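PDB 1WOZ: PduO-type ATP--cob(I)alamin adenosyltransferase from Sulfolobus tokodaii, which probably transfers the adenosyl group of ATP to cob(I)alamin, forming adenosylcobalamin. Local coordinates for residues V82-L85 with E86-V90. Residues are numbered along the deposited sequence; the frame is centred on the assembly and turned at random.
Sequences VKWL and EERTV
W84 and R88, K83 and E87, V82 and E86 meet as i/i+4 neighbours within one α-helix, 79-96, a member of the helical bundle of this cobalamin adenosyltransferase fold. Successive backbone N-H groups, from E86 to T89, bond back to the carbonyls of V82 to L85, with E87 N to K83 O at 2.9 Å.

On the side facing helix 48-69, R88 CG comes in obliquely at the pyrrole side of the W84 indole, 3.3 Å from NE1. The indole gets there because W84 CG stands anti to the backbone N (chi1 172°), swinging the ring along the helix toward R88. The arginine chain then bends at chi2 and chi3, and its guanidinium plane ends 21° from that of the ring; NE makes a salt bridge with D53. R56 adds a cation-pi contact to the same indole, and D53, V57 and E60 also touch it.

Next to helix 140-163, the E86 chain, extended beyond CG, reaches back and slants across V82, with OE2 3.7 Å from V82 CG1. The same oxygen is salt-bridged to R148, so the carboxylate ties two helices together. Cut back to an alanine, this position would be likely to cost the R148 guanidinium its acidic mate and V82 CG1 the carboxylate lying against it.

On the exposed side, E87 OE2 lies 3.6 Å from K83 CG, while K83 NZ stays 5.9 Å from E87 OE2, too far for a salt bridge though the opposite charges may still attract. Buried T89, which touches L152, spends its hydroxyl on its own helix: L85 O takes T89 N at 3.0 Å from one face of its carbonyl plane and T89 OG1 at 2.7 Å from the other.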
ATOM      1  N   VAL A  82      -6.654 -18.685  15.959  1.00 30.36           N
ATOM      2  CA  VAL A  82      -5.344 -19.000  15.406  1.00 30.73           C
ATOM      3  C   VAL A  82      -5.351 -20.404  14.781  1.00 31.30           C
ATOM      4  O   VAL A  82      -4.804 -20.617  13.702  1.00 29.43           O
ATOM      5  CB  VAL A  82      -4.270 -18.909  16.516  1.00 31.97           C
ATOM      6  CG1 VAL A  82      -2.913 -19.376  15.992  1.00 32.74           C
ATOM      7  CG2 VAL A  82      -4.184 -17.469  17.023  1.00 31.88           C
ATOM      8  N   LYS A  83      -6.000 -21.350  15.463  1.00 30.65           N
ATOM      9  CA  LYS A  83      -6.076 -22.734  14.997  1.00 30.40           C
ATOM     10  C   LYS A  83      -6.591 -22.843  13.567  1.00 28.50           C
ATOM     11  O   LYS A  83      -5.970 -23.474  12.723  1.00 26.66           O
ATOM     12  CB  LYS A  83      -6.999 -23.544  15.903  1.00 33.31           C
ATOM     13  CG  LYS A  83      -7.293 -24.928  15.368  1.00 38.46           C
ATOM     14  CD  LYS A  83      -6.230 -25.923  15.807  1.00 43.68           C
ATOM     15  CE  LYS A  83      -6.475 -26.372  17.259  1.00 46.06           C
ATOM     16  NZ  LYS A  83      -6.589 -25.243  18.250  1.00 47.07           N
ATOM     17  N   TRP A  84      -7.753 -22.246  13.320  1.00 25.38           N
ATOM     18  CA  TRP A  84      -8.353 -22.257  12.001  1.00 24.93           C
ATOM     19  C   TRP A  84      -7.351 -21.742  10.934  1.00 22.42           C
ATOM     20  O   TRP A  84      -7.258 -22.305   9.855  1.00 20.75           O
ATOM     21  CB  TRP A  84      -9.615 -21.382  12.017  1.00 28.51           C
ATOM     22  CG  TRP A  84     -10.159 -21.197  10.676  1.00 31.20           C
ATOM     23  CD1 TRP A  84     -10.749 -22.154   9.893  1.00 32.56           C
ATOM     24  CD2 TRP A  84     -10.035 -20.025   9.860  1.00 29.88           C
ATOM     25  NE1 TRP A  84     -10.987 -21.649   8.634  1.00 33.58           N
ATOM     26  CE2 TRP A  84     -10.556 -20.351   8.585  1.00 31.41           C
ATOM     27  CE3 TRP A  84      -9.537 -18.736  10.082  1.00 30.45           C
ATOM     28  CZ2 TRP A  84     -10.588 -19.426   7.528  1.00 30.44           C
ATOM     29  CZ3 TRP A  84      -9.572 -17.813   9.025  1.00 29.68           C
ATOM     30  CH2 TRP A  84     -10.094 -18.174   7.765  1.00 26.99           C
ATOM     31  N   LEU A  85      -6.615 -20.672  11.235  1.00 22.83           N
ATOM     32  CA  LEU A  85      -5.634 -20.142  10.266  1.00 22.60           C
ATOM     33  C   LEU A  85      -4.573 -21.203   9.945  1.00 22.85           C
ATOM     34  O   LEU A  85      -4.224 -21.425   8.792  1.00 23.45           O
ATOM     35  CB  LEU A  85      -4.937 -18.900  10.818  1.00 21.03           C
ATOM     36  CG  LEU A  85      -5.806 -17.653  11.038  1.00 20.29           C
ATOM     37  CD1 LEU A  85      -4.981 -16.604  11.717  1.00 18.75           C
ATOM     38  CD2 LEU A  85      -6.348 -17.153   9.702  1.00 18.55           C
ATOM     39  N   GLU A  86      -4.071 -21.860  10.976  1.00 23.05           N
ATOM     40  CA  GLU A  86      -3.061 -22.900  10.794  1.00 25.17           C
ATOM     41  C   GLU A  86      -3.568 -24.105  10.005  1.00 24.53           C
ATOM     42  O   GLU A  86      -2.844 -24.640   9.163  1.00 24.96           O
ATOM     43  CB  GLU A  86      -2.547 -23.351  12.155  1.00 25.31           C
ATOM     44  CG  GLU A  86      -2.033 -22.191  12.975  1.00 27.67           C
ATOM     45  CD  GLU A  86      -1.597 -22.600  14.369  1.00 31.68           C
ATOM     46  OE1 GLU A  86      -2.270 -23.460  14.977  1.00 33.14           O
ATOM     47  OE2 GLU A  86      -0.598 -22.044  14.859  1.00 31.93           O
ATOM     48  N   GLU A  87      -4.799 -24.534  10.269  1.00 24.75           N
ATOM     49  CA  GLU A  87      -5.360 -25.681   9.560  1.00 25.79           C
ATOM     50  C   GLU A  87      -5.568 -25.370   8.088  1.00 24.03           C
ATOM     51  O   GLU A  87      -5.328 -26.232   7.232  1.00 23.11           O
ATOM     52  CB  GLU A  87      -6.706 -26.106  10.165  1.00 30.05           C
ATOM     53  CG  GLU A  87      -6.663 -26.411  11.642  1.00 32.90           C
ATOM     54  CD  GLU A  87      -8.054 -26.626  12.225  1.00 35.95           C
ATOM     55  OE1 GLU A  87      -8.996 -25.895  11.850  1.00 37.26           O
ATOM     56  OE2 GLU A  87      -8.202 -27.523  13.074  1.00 38.98           O
ATOM     57  N   ARG A  88      -6.043 -24.161   7.777  1.00 22.13           N
ATOM     58  CA  ARG A  88      -6.236 -23.815   6.367  1.00 22.19           C
ATOM     59  C   ARG A  88      -4.866 -23.689   5.700  1.00 20.84           C
ATOM     60  O   ARG A  88      -4.694 -24.048   4.532  1.00 21.52           O
ATOM     61  CB  ARG A  88      -7.039 -22.508   6.215  1.00 22.83           C
ATOM     62  CG  ARG A  88      -8.508 -22.619   6.646  1.00 23.20           C
ATOM     63  CD  ARG A  88      -9.214 -23.749   5.884  1.00 25.71           C
ATOM     64  NE  ARG A  88      -9.234 -23.518   4.442  1.00 26.27           N
ATOM     65  CZ  ARG A  88      -9.325 -24.480   3.525  1.00 29.13           C
ATOM     66  NH1 ARG A  88      -9.398 -25.755   3.896  1.00 30.05           N
ATOM     67  NH2 ARG A  88      -9.358 -24.173   2.237  1.00 28.29           N
ATOM     68  N   THR A  89      -3.884 -23.194   6.443  1.00 20.60           N
ATOM     69  CA  THR A  89      -2.548 -23.059   5.880  1.00 21.58           C
ATOM     70  C   THR A  89      -2.061 -24.460   5.470  1.00 22.32           C
ATOM     71  O   THR A  89      -1.545 -24.652   4.362  1.00 21.22           O
ATOM     72  CB  THR A  89      -1.584 -22.404   6.895  1.00 20.80           C
ATOM     73  OG1 THR A  89      -2.035 -21.067   7.196  1.00 19.53           O
ATOM     74  CG2 THR A  89      -0.158 -22.319   6.321  1.00 20.00           C
ATOM     75  N   VAL A  90      -2.235 -25.440   6.360  1.00 22.68           N
ATOM     76  CA  VAL A  90      -1.831 -26.813   6.050  1.00 23.53           C
ATOM     77  C   VAL A  90      -2.521 -27.343   4.797  1.00 22.16           C
ATOM     78  O   VAL A  90      -1.880 -27.989   3.979  1.00 21.83           O
ATOM     79  CB  VAL A  90      -2.121 -27.770   7.229  1.00 25.33           C
ATOM     80  CG1 VAL A  90      -2.024 -29.230   6.758  1.00 27.87           C
ATOM     81  CG2 VAL A  90      -1.131 -27.499   8.359  1.00 24.79           C
TER